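Sulfite dehydrogenase (Paracoccus pantotrophus, PDB 2XTS) oxidises protein-bound sulfane sulfur as the molybdenum-cofactor subunit of the SoxCD sulfane dehydrogenase, working together with a haem-bearing cytochrome subunit. Local coordinates at the interface of chains A and C and the interface of chains A and B. Numbering follows the deposited sequence. Chains: chain A/B, Sulfite dehydrogenase; chain C, Cytochrome.

Contact 1: the interface of chains A and C. Residues chain A 90, 92, 98, 229, 233; chain C 13-14, 18.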
ATOM      1  N   MET A  90     -15.340   3.677 -24.321  1.00  8.09           N
ATOM      2  CA  MET A  90     -15.701   4.338 -25.565  1.00  8.79           C
ATOM      3  C   MET A  90     -15.120   5.727 -25.571  1.00  9.13           C
ATOM      4  O   MET A  90     -15.132   6.418 -24.557  1.00  9.55           O
ATOM      5  CB  MET A  90     -17.224   4.404 -25.691  1.00  8.74           C
ATOM      6  CG  MET A  90     -17.732   5.199 -26.888  1.00 10.29           C
ATOM      7  SD  MET A  90     -19.550   5.284 -27.006  1.00 11.26           S
ATOM      8  CE  MET A  90     -19.876   3.566 -27.373  1.00 13.58           C
ATOM      9  N   ASN A  92     -15.734   9.098 -28.003  1.00  9.92           N
ATOM     10  CA  ASN A  92     -16.606   9.578 -29.083  1.00  9.86           C
ATOM     11  C   ASN A  92     -16.720  11.087 -29.031  1.00 10.59           C
ATOM     12  O   ASN A  92     -16.110  11.746 -28.191  1.00 11.71           O
ATOM     13  CB  ASN A  92     -17.986   8.892 -29.044  1.00 10.34           C
ATOM     14  CG  ASN A  92     -18.895   9.450 -27.970  1.00 10.59           C
ATOM     15  OD1 ASN A  92     -18.630   9.297 -26.779  1.00 12.10           O
ATOM     16  ND2 ASN A  92     -19.996  10.056 -28.383  1.00 12.32           N
ATOM     17  N   PRO A  98     -14.338   7.573 -33.644  1.00 11.78           N
ATOM     18  CA  PRO A  98     -14.763   7.131 -32.324  1.00 11.50           C
ATOM     19  C   PRO A  98     -14.350   5.682 -32.139  1.00 10.86           C
ATOM     20  O   PRO A  98     -14.416   4.884 -33.084  1.00 11.17           O
ATOM     21  CB  PRO A  98     -16.272   7.256 -32.384  1.00 11.17           C
ATOM     22  CG  PRO A  98     -16.599   7.022 -33.832  1.00 13.33           C
ATOM     23  CD  PRO A  98     -15.463   7.612 -34.590  1.00 12.74           C
ATOM     24  N   ARG A 229     -16.888   5.922 -20.700  1.00  7.75           N
ATOM     25  CA  ARG A 229     -16.942   6.772 -21.893  1.00  8.21           C
ATOM     26  C   ARG A 229     -16.266   8.105 -21.653  1.00  8.05           C
ATOM     27  O   ARG A 229     -16.405   8.701 -20.592  1.00  9.29           O
ATOM     28  CB  ARG A 229     -18.392   6.986 -22.357  1.00  8.41           C
ATOM     29  CG  ARG A 229     -18.554   7.719 -23.680  1.00  9.03           C
ATOM     30  CD  ARG A 229     -19.996   7.727 -24.141  1.00  8.81           C
ATOM     31  NE  ARG A 229     -20.797   8.691 -23.393  1.00  8.73           N
ATOM     32  CZ  ARG A 229     -20.818  10.002 -23.640  1.00  9.22           C
ATOM     33  NH1 ARG A 229     -20.072  10.536 -24.596  1.00  8.89           N
ATOM     34  NH2 ARG A 229     -21.593  10.802 -22.924  1.00 10.05           N
ATOM     35  N   TYR A 233     -16.457  17.276 -26.498  1.00  9.88           N
ATOM     36  CA  TYR A 233     -17.477  18.265 -26.841  1.00 10.39           C
ATOM     37  C   TYR A 233     -16.828  19.646 -26.985  1.00 10.07           C
ATOM     38  O   TYR A 233     -15.671  19.870 -26.583  1.00 10.42           O
ATOM     39  CB  TYR A 233     -18.593  18.262 -25.760  1.00 10.37           C
ATOM     40  CG  TYR A 233     -19.280  16.939 -25.582  1.00 11.63           C
ATOM     41  CD1 TYR A 233     -20.241  16.510 -26.460  1.00 14.60           C
ATOM     42  CD2 TYR A 233     -19.003  16.143 -24.519  1.00 13.05           C
ATOM     43  CE1 TYR A 233     -20.862  15.282 -26.310  1.00 15.57           C
ATOM     44  CE2 TYR A 233     -19.622  14.923 -24.358  1.00 13.03           C
ATOM     45  CZ  TYR A 233     -20.556  14.496 -25.238  1.00 12.68           C
ATOM     46  OH  TYR A 233     -21.141  13.265 -25.034  1.00 12.96           O
TER
ATOM     47  N   GLU C  13     -23.884   1.776 -31.058  1.00 12.26           N
ATOM     48  CA  GLU C  13     -23.152   1.780 -29.803  1.00 11.53           C
ATOM     49  C   GLU C  13     -23.032   3.188 -29.233  1.00 10.88           C
ATOM     50  O   GLU C  13     -23.298   3.408 -28.046  1.00 10.96           O
ATOM     51  CB  GLU C  13     -21.783   1.160 -30.014  1.00 11.49           C
ATOM     52  CG  GLU C  13     -21.855  -0.315 -30.303  1.00 12.17           C
ATOM     53  CD  GLU C  13     -20.545  -0.921 -30.761  1.00 13.16           C
ATOM     54  OE1 GLU C  13     -19.675  -0.195 -31.283  1.00 12.95           O
ATOM     55  OE2 GLU C  13     -20.410  -2.160 -30.675  1.00 13.44           O
ATOM     56  N   ILE C  14     -22.670   4.146 -30.075  1.00 10.33           N
ATOM     57  CA  ILE C  14     -22.593   5.534 -29.660  1.00 10.90           C
ATOM     58  C   ILE C  14     -23.958   6.003 -29.162  1.00 10.58           C
ATOM     59  O   ILE C  14     -24.052   6.676 -28.118  1.00 11.93           O
ATOM     60  CB  ILE C  14     -22.073   6.447 -30.789  1.00 11.60           C
ATOM     61  CG1 ILE C  14     -20.646   6.035 -31.167  1.00 12.22           C
ATOM     62  CG2 ILE C  14     -22.153   7.915 -30.386  1.00 13.80           C
ATOM     63  CD1 ILE C  14     -20.167   6.544 -32.524  1.00 14.35           C
ATOM     64  N   ASP C  18     -24.016   7.420 -25.426  1.00  9.46           N
ATOM     65  CA  ASP C  18     -23.945   8.879 -25.373  1.00 10.01           C
ATOM     66  C   ASP C  18     -25.341   9.461 -25.395  1.00 10.46           C
ATOM     67  O   ASP C  18     -25.948   9.644 -26.455  1.00 11.65           O
ATOM     68  CB  ASP C  18     -23.094   9.460 -26.494  1.00 10.20           C
ATOM     69  CG  ASP C  18     -22.903  10.962 -26.349  1.00 10.85           C
ATOM     70  OD1 ASP C  18     -23.601  11.568 -25.508  1.00 12.31           O
ATOM     71  OD2 ASP C  18     -22.058  11.539 -27.061  1.00 14.42           O
TER
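C:Asp18 of the cytochrome docks its carboxylate on a polar cluster of A:Asn92, A:Arg229 and A:Tyr233. OD2 accepts from more than one donor. ND2 of the A:Asn92 amide donates to C:Asp18 OD2 at 2.9 Å, on the anti side of the carboxylate. The phenol OH of A:Tyr233 donates to C:Asp18 OD2 at 2.8 Å, tip to tip and from above the carboxylate plane. Within chain A, A:Arg229 holds both donors. A:Arg229 NH1 meets a lone pair of A:Asn92 OD1, in the carbonyl plane, at 2.9 Å. This probably fixes the amide with ND2 toward the aspartate. NH1 and NH2 also grip the A:Tyr233 OH end-on.

The charge pairing is a stack. The A:Arg229 guanidinium stacks on the carboxylate, offset toward the rim, the planes 17° apart, with NH1 3.3 Å from C:Asp18 OD2. The bend of the arginine at chi3 (76°) turns the group there. This charge would probably favour an ionised aspartate.

Apolar packing flanks the cluster. C:Ile14 puts CD1 against CG of the A:Pro98 ring, at 3.8 Å. The thioether of A:Met90 lies against helix 11-17, its CE 3.5 Å from C:Glu13 O. The patch probably helps to anchor the N-terminal region of the cytochrome on the molybdenum subunit.

Contact 2: the interface of chains A and B. Residues chain A 81-82, 86, 174; chain B 7, 14.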
ATOM      1  N   GLU A  81     -19.995  -4.314  -9.590  1.00  7.89           N
ATOM      2  CA  GLU A  81     -19.129  -5.368 -10.042  1.00  8.54           C
ATOM      3  C   GLU A  81     -19.034  -5.390 -11.559  1.00  8.97           C
ATOM      4  O   GLU A  81     -20.006  -5.663 -12.261  1.00 10.85           O
ATOM      5  CB  GLU A  81     -19.649  -6.712  -9.551  1.00  9.57           C
ATOM      6  CG  GLU A  81     -18.776  -7.870 -10.030  1.00 11.61           C
ATOM      7  CD  GLU A  81     -19.304  -9.229  -9.698  1.00 13.81           C
ATOM      8  OE1 GLU A  81     -19.090  -9.679  -8.572  1.00 15.03           O
ATOM      9  OE2 GLU A  81     -19.906  -9.852 -10.585  1.00 16.89           O
ATOM     10  N   LEU A  82     -17.854  -5.093 -12.058  1.00  9.13           N
ATOM     11  CA  LEU A  82     -17.604  -4.957 -13.490  1.00  9.22           C
ATOM     12  C   LEU A  82     -16.351  -5.760 -13.848  1.00  9.16           C
ATOM     13  O   LEU A  82     -15.224  -5.379 -13.529  1.00  9.29           O
ATOM     14  CB  LEU A  82     -17.442  -3.486 -13.870  1.00  8.71           C
ATOM     15  CG  LEU A  82     -17.214  -3.151 -15.353  1.00  9.66           C
ATOM     16  CD1 LEU A  82     -18.281  -3.793 -16.213  1.00 11.84           C
ATOM     17  CD2 LEU A  82     -17.177  -1.626 -15.516  1.00  9.81           C
ATOM     18  N   ASP A  86     -16.324  -7.893 -19.289  1.00 10.45           N
ATOM     19  CA  ASP A  86     -17.476  -7.061 -19.635  1.00 10.42           C
ATOM     20  C   ASP A  86     -17.143  -5.582 -19.870  1.00  9.80           C
ATOM     21  O   ASP A  86     -17.923  -4.852 -20.482  1.00 10.07           O
ATOM     22  CB  ASP A  86     -18.503  -7.163 -18.508  1.00 10.85           C
ATOM     23  CG  ASP A  86     -19.208  -8.506 -18.453  1.00 11.78           C
ATOM     24  OD1 ASP A  86     -19.100  -9.296 -19.426  1.00 15.81           O
ATOM     25  OD2 ASP A  86     -19.869  -8.755 -17.421  1.00 13.28           O
ATOM     26  N   ALA A 174     -19.711   3.525 -15.606  1.00  6.95           N
ATOM     27  CA  ALA A 174     -20.569   2.412 -16.021  1.00  6.58           C
ATOM     28  C   ALA A 174     -21.749   2.183 -15.095  1.00  7.71           C
ATOM     29  O   ALA A 174     -22.662   1.439 -15.442  1.00  8.56           O
ATOM     30  CB  ALA A 174     -19.733   1.128 -16.102  1.00  8.14           C
TER
ATOM     31  N   LEU B   7     -22.883  -5.721 -25.026  1.00 12.01           N
ATOM     32  CA  LEU B   7     -22.351  -5.160 -23.763  1.00 12.06           C
ATOM     33  C   LEU B   7     -22.395  -3.630 -23.742  1.00 11.34           C
ATOM     34  O   LEU B   7     -22.215  -3.006 -22.689  1.00 11.42           O
ATOM     35  CB  LEU B   7     -20.932  -5.655 -23.458  1.00 12.66           C
ATOM     36  CG  LEU B   7     -20.867  -7.005 -22.752  1.00 13.74           C
ATOM     37  CD1 LEU B   7     -19.495  -7.582 -22.870  1.00 17.04           C
ATOM     38  CD2 LEU B   7     -21.281  -6.923 -21.278  1.00 15.34           C
ATOM     39  N   TRP B  14     -25.550  -3.403 -13.857  1.00  8.78           N
ATOM     40  CA  TRP B  14     -24.736  -2.467 -13.095  1.00  8.64           C
ATOM     41  C   TRP B  14     -24.951  -1.017 -13.490  1.00  8.44           C
ATOM     42  O   TRP B  14     -24.520  -0.116 -12.769  1.00  8.50           O
ATOM     43  CB  TRP B  14     -23.270  -2.856 -13.186  1.00  9.31           C
ATOM     44  CG  TRP B  14     -22.696  -2.933 -14.564  1.00  8.31           C
ATOM     45  CD1 TRP B  14     -22.195  -1.916 -15.327  1.00 10.24           C
ATOM     46  CD2 TRP B  14     -22.513  -4.123 -15.321  1.00  8.09           C
ATOM     47  NE1 TRP B  14     -21.723  -2.408 -16.522  1.00  9.40           N
ATOM     48  CE2 TRP B  14     -21.918  -3.762 -16.543  1.00  9.82           C
ATOM     49  CE3 TRP B  14     -22.857  -5.462 -15.119  1.00  8.88           C
ATOM     50  CZ2 TRP B  14     -21.633  -4.705 -17.550  1.00 10.08           C
ATOM     51  CZ3 TRP B  14     -22.541  -6.412 -16.126  1.00 11.01           C
ATOM     52  CH2 TRP B  14     -21.936  -6.018 -17.314  1.00 10.28           C
TER
HETATM   53  O   HOH W   1     -20.229  -3.052 -20.606  1.00 13.51           O
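B:Trp14 lays its indole over A:Leu82, and CD1 of the leucine presses on one face of the ring. A:Leu82 CD1 stands 3.7 Å from B:Trp14 CE2 and is offset toward the rim. The two side chains cross at about a right angle. The far end of the six-membered ring meets A:Asp86. B:Trp14 CH2 lies 3.4 Å from A:Asp86 OD2, and the carboxylate and ring planes are 16° apart. At the opposite end, B:Trp14 CD1 of the five-membered ring approaches the backbone O of A:Ala174, also at 3.4 Å. The indole thus spans from A:Ala174 to A:Asp86.

A:Asp86 is shared. Its OD1 side faces the methyls of B:Leu7, with B:Leu7 CD2 3.7 Å from A:Asp86 OD1. Water 1 joins the backbone O atoms of A:Asp86 and B:Leu7, at 2.9 Å from each. It lies in the plane of the indole, at its edge.

Torsions position the ring. CG of B:Trp14 sits between its backbone N and carbonyl carbon (chi1 58°), and chi2 of 84° turns the indole face to A:Leu82.

B:Leu7 belongs to helix 6-9 and B:Trp14 to the 3-10 helix 13-15. This N-terminal arm of one copy lies on loops of the other, and the two-fold symmetry repeats the contact with the chains exchanged.

Contact 3: the interface of chains A and C. Residues chain A 377, 385, 387; chain C 174, 177, 179.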
ATOM      1  N   TRP A 377      -8.510  20.692  21.098  1.00  8.51           N
ATOM      2  CA  TRP A 377      -8.334  21.029  22.510  1.00  8.34           C
ATOM      3  C   TRP A 377      -7.856  19.796  23.263  1.00  8.93           C
ATOM      4  O   TRP A 377      -8.592  18.842  23.408  1.00  9.74           O
ATOM      5  CB  TRP A 377      -9.644  21.557  23.083  1.00  8.80           C
ATOM      6  CG  TRP A 377      -9.607  21.945  24.526  1.00  8.53           C
ATOM      7  CD1 TRP A 377      -8.566  22.451  25.224  1.00 11.40           C
ATOM      8  CD2 TRP A 377     -10.714  21.907  25.426  1.00 10.45           C
ATOM      9  NE1 TRP A 377      -8.947  22.737  26.521  1.00 12.86           N
ATOM     10  CE2 TRP A 377     -10.270  22.429  26.662  1.00 11.99           C
ATOM     11  CE3 TRP A 377     -12.053  21.523  25.296  1.00 11.70           C
ATOM     12  CZ2 TRP A 377     -11.106  22.529  27.774  1.00 13.19           C
ATOM     13  CZ3 TRP A 377     -12.889  21.619  26.415  1.00 13.27           C
ATOM     14  CH2 TRP A 377     -12.407  22.119  27.630  1.00 14.53           C
ATOM     15  N   GLU A 385     -10.473  17.195  22.065  1.00  8.08           N
ATOM     16  CA  GLU A 385     -11.747  17.593  21.464  1.00  8.58           C
ATOM     17  C   GLU A 385     -11.580  18.390  20.183  1.00  7.74           C
ATOM     18  O   GLU A 385     -10.655  19.193  20.019  1.00  8.98           O
ATOM     19  CB  GLU A 385     -12.538  18.467  22.457  1.00  9.12           C
ATOM     20  CG  GLU A 385     -13.197  17.718  23.603  1.00  9.49           C
ATOM     21  CD  GLU A 385     -14.198  18.545  24.389  1.00 11.29           C
ATOM     22  OE1 GLU A 385     -14.804  19.453  23.797  1.00 12.25           O
ATOM     23  OE2 GLU A 385     -14.397  18.249  25.586  1.00 13.50           O
ATOM     24  N   VAL A 387     -12.858  21.461  18.503  1.00  8.25           N
ATOM     25  CA  VAL A 387     -13.401  22.752  18.897  1.00  8.84           C
ATOM     26  C   VAL A 387     -13.194  23.773  17.808  1.00  9.19           C
ATOM     27  O   VAL A 387     -12.345  23.591  16.962  1.00 10.52           O
ATOM     28  CB  VAL A 387     -12.758  23.280  20.218  1.00  9.27           C
ATOM     29  CG1 VAL A 387     -12.995  22.291  21.350  1.00 10.35           C
ATOM     30  CG2 VAL A 387     -11.295  23.586  20.054  1.00 10.48           C
TER
ATOM     31  N   ILE C 174     -12.638  29.146  23.403  1.00 12.57           N
ATOM     32  CA  ILE C 174     -13.404  28.048  22.792  1.00 12.30           C
ATOM     33  C   ILE C 174     -14.850  28.493  22.565  1.00 12.01           C
ATOM     34  O   ILE C 174     -15.513  28.946  23.509  1.00 13.81           O
ATOM     35  CB  ILE C 174     -13.322  26.762  23.633  1.00 12.21           C
ATOM     36  CG1 ILE C 174     -11.907  26.212  23.601  1.00 13.59           C
ATOM     37  CG2 ILE C 174     -14.298  25.686  23.094  1.00 13.71           C
ATOM     38  CD1 ILE C 174     -11.703  25.159  24.617  1.00 14.35           C
ATOM     39  N   ARG C 177     -18.017  23.285  20.401  1.00  9.10           N
ATOM     40  CA  ARG C 177     -17.524  21.952  20.769  1.00  9.53           C
ATOM     41  C   ARG C 177     -18.380  20.852  20.160  1.00  8.91           C
ATOM     42  O   ARG C 177     -19.588  20.826  20.357  1.00  9.70           O
ATOM     43  CB  ARG C 177     -17.558  21.775  22.302  1.00  9.05           C
ATOM     44  CG  ARG C 177     -16.666  22.752  23.062  1.00 10.10           C
ATOM     45  CD  ARG C 177     -16.902  22.680  24.551  1.00 12.53           C
ATOM     46  NE  ARG C 177     -16.493  21.411  25.123  1.00 13.48           N
ATOM     47  CZ  ARG C 177     -16.697  21.070  26.390  1.00 14.53           C
ATOM     48  NH1 ARG C 177     -17.326  21.901  27.215  1.00 18.15           N
ATOM     49  NH2 ARG C 177     -16.287  19.907  26.852  1.00 15.06           N
ATOM     50  N   VAL C 179     -18.565  17.815  21.057  1.00 10.14           N
ATOM     51  CA  VAL C 179     -19.196  16.990  22.078  1.00 10.61           C
ATOM     52  C   VAL C 179     -20.582  17.501  22.468  1.00 11.10           C
ATOM     53  O   VAL C 179     -21.392  16.755  22.968  1.00 12.35           O
ATOM     54  CB  VAL C 179     -18.353  16.850  23.349  1.00 10.51           C
ATOM     55  CG1 VAL C 179     -17.104  16.017  23.075  1.00 11.60           C
ATOM     56  CG2 VAL C 179     -18.053  18.214  23.994  1.00 11.83           C
TER
HETATM   57  O   HOH W   2     -15.730  18.842  21.361  1.00 10.10           O
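A:Glu385 and C:Arg177 form a bidentate salt bridge beside an antiparallel beta bridge between the chains, which pairs A:Val387 with C:Arg177. The strands are 384-389 of the molybdenum subunit and 174-177 of the cytochrome.

The arginine grips the carboxylate side-on. C:Arg177 NE donates to A:Glu385 OE1 at 2.9 Å, and C:Arg177 NH2 to A:Glu385 OE2 at 2.8 Å. Each oxygen uses its syn lone pair, and the bonds are fairly straight. The two flat groups are nearly coplanar, 16° apart. C:Arg177 bends at chi3 (66°), which brings its guanidinium edge to the carboxylate. A:Glu385 OE1 also meets water 2 at 2.7 Å, and that water is met in turn by the backbone N of C:Val179. C:Val179 CG2 packs 3.5 Å from A:Glu385 OE1.

C:Ile174 buries its CD1 methyl over the face of A:Trp377. The C:Ile174 CD1 methyl is 3.7 Å from the centroid of each A:Trp377 ring, a CH-pi contact near the centre of the indole. The CG2 branch of C:Ile174 touches A:Val387 instead, 4.0 Å from CG1. The rim of the indole also serves C:Arg177: A:Trp377 CZ3 stands over one face of the guanidinium, toward its rim, 3.8 Å from C:Arg177 CZ, with the planes almost perpendicular.

Contacts 1 and 2 are neighbours, with the centres of their C-alpha atoms about 16 Å apart. Contact 3 is remote, about 51 Å from contact 1 and 46 Å from contact 2 between the same centres. No residue is shared, but A:Asp86 of contact 2 comes just before strand 89-93, which carries A:Met90 and A:Asn92 of contact 1. Contacts 1 and 3 use stretches near opposite ends of the cytochrome chain, which is thus fastened to chain A at two distant places. Contact 2 instead joins the two molybdenum subunits. This fits the assembly of two copies of each subunit.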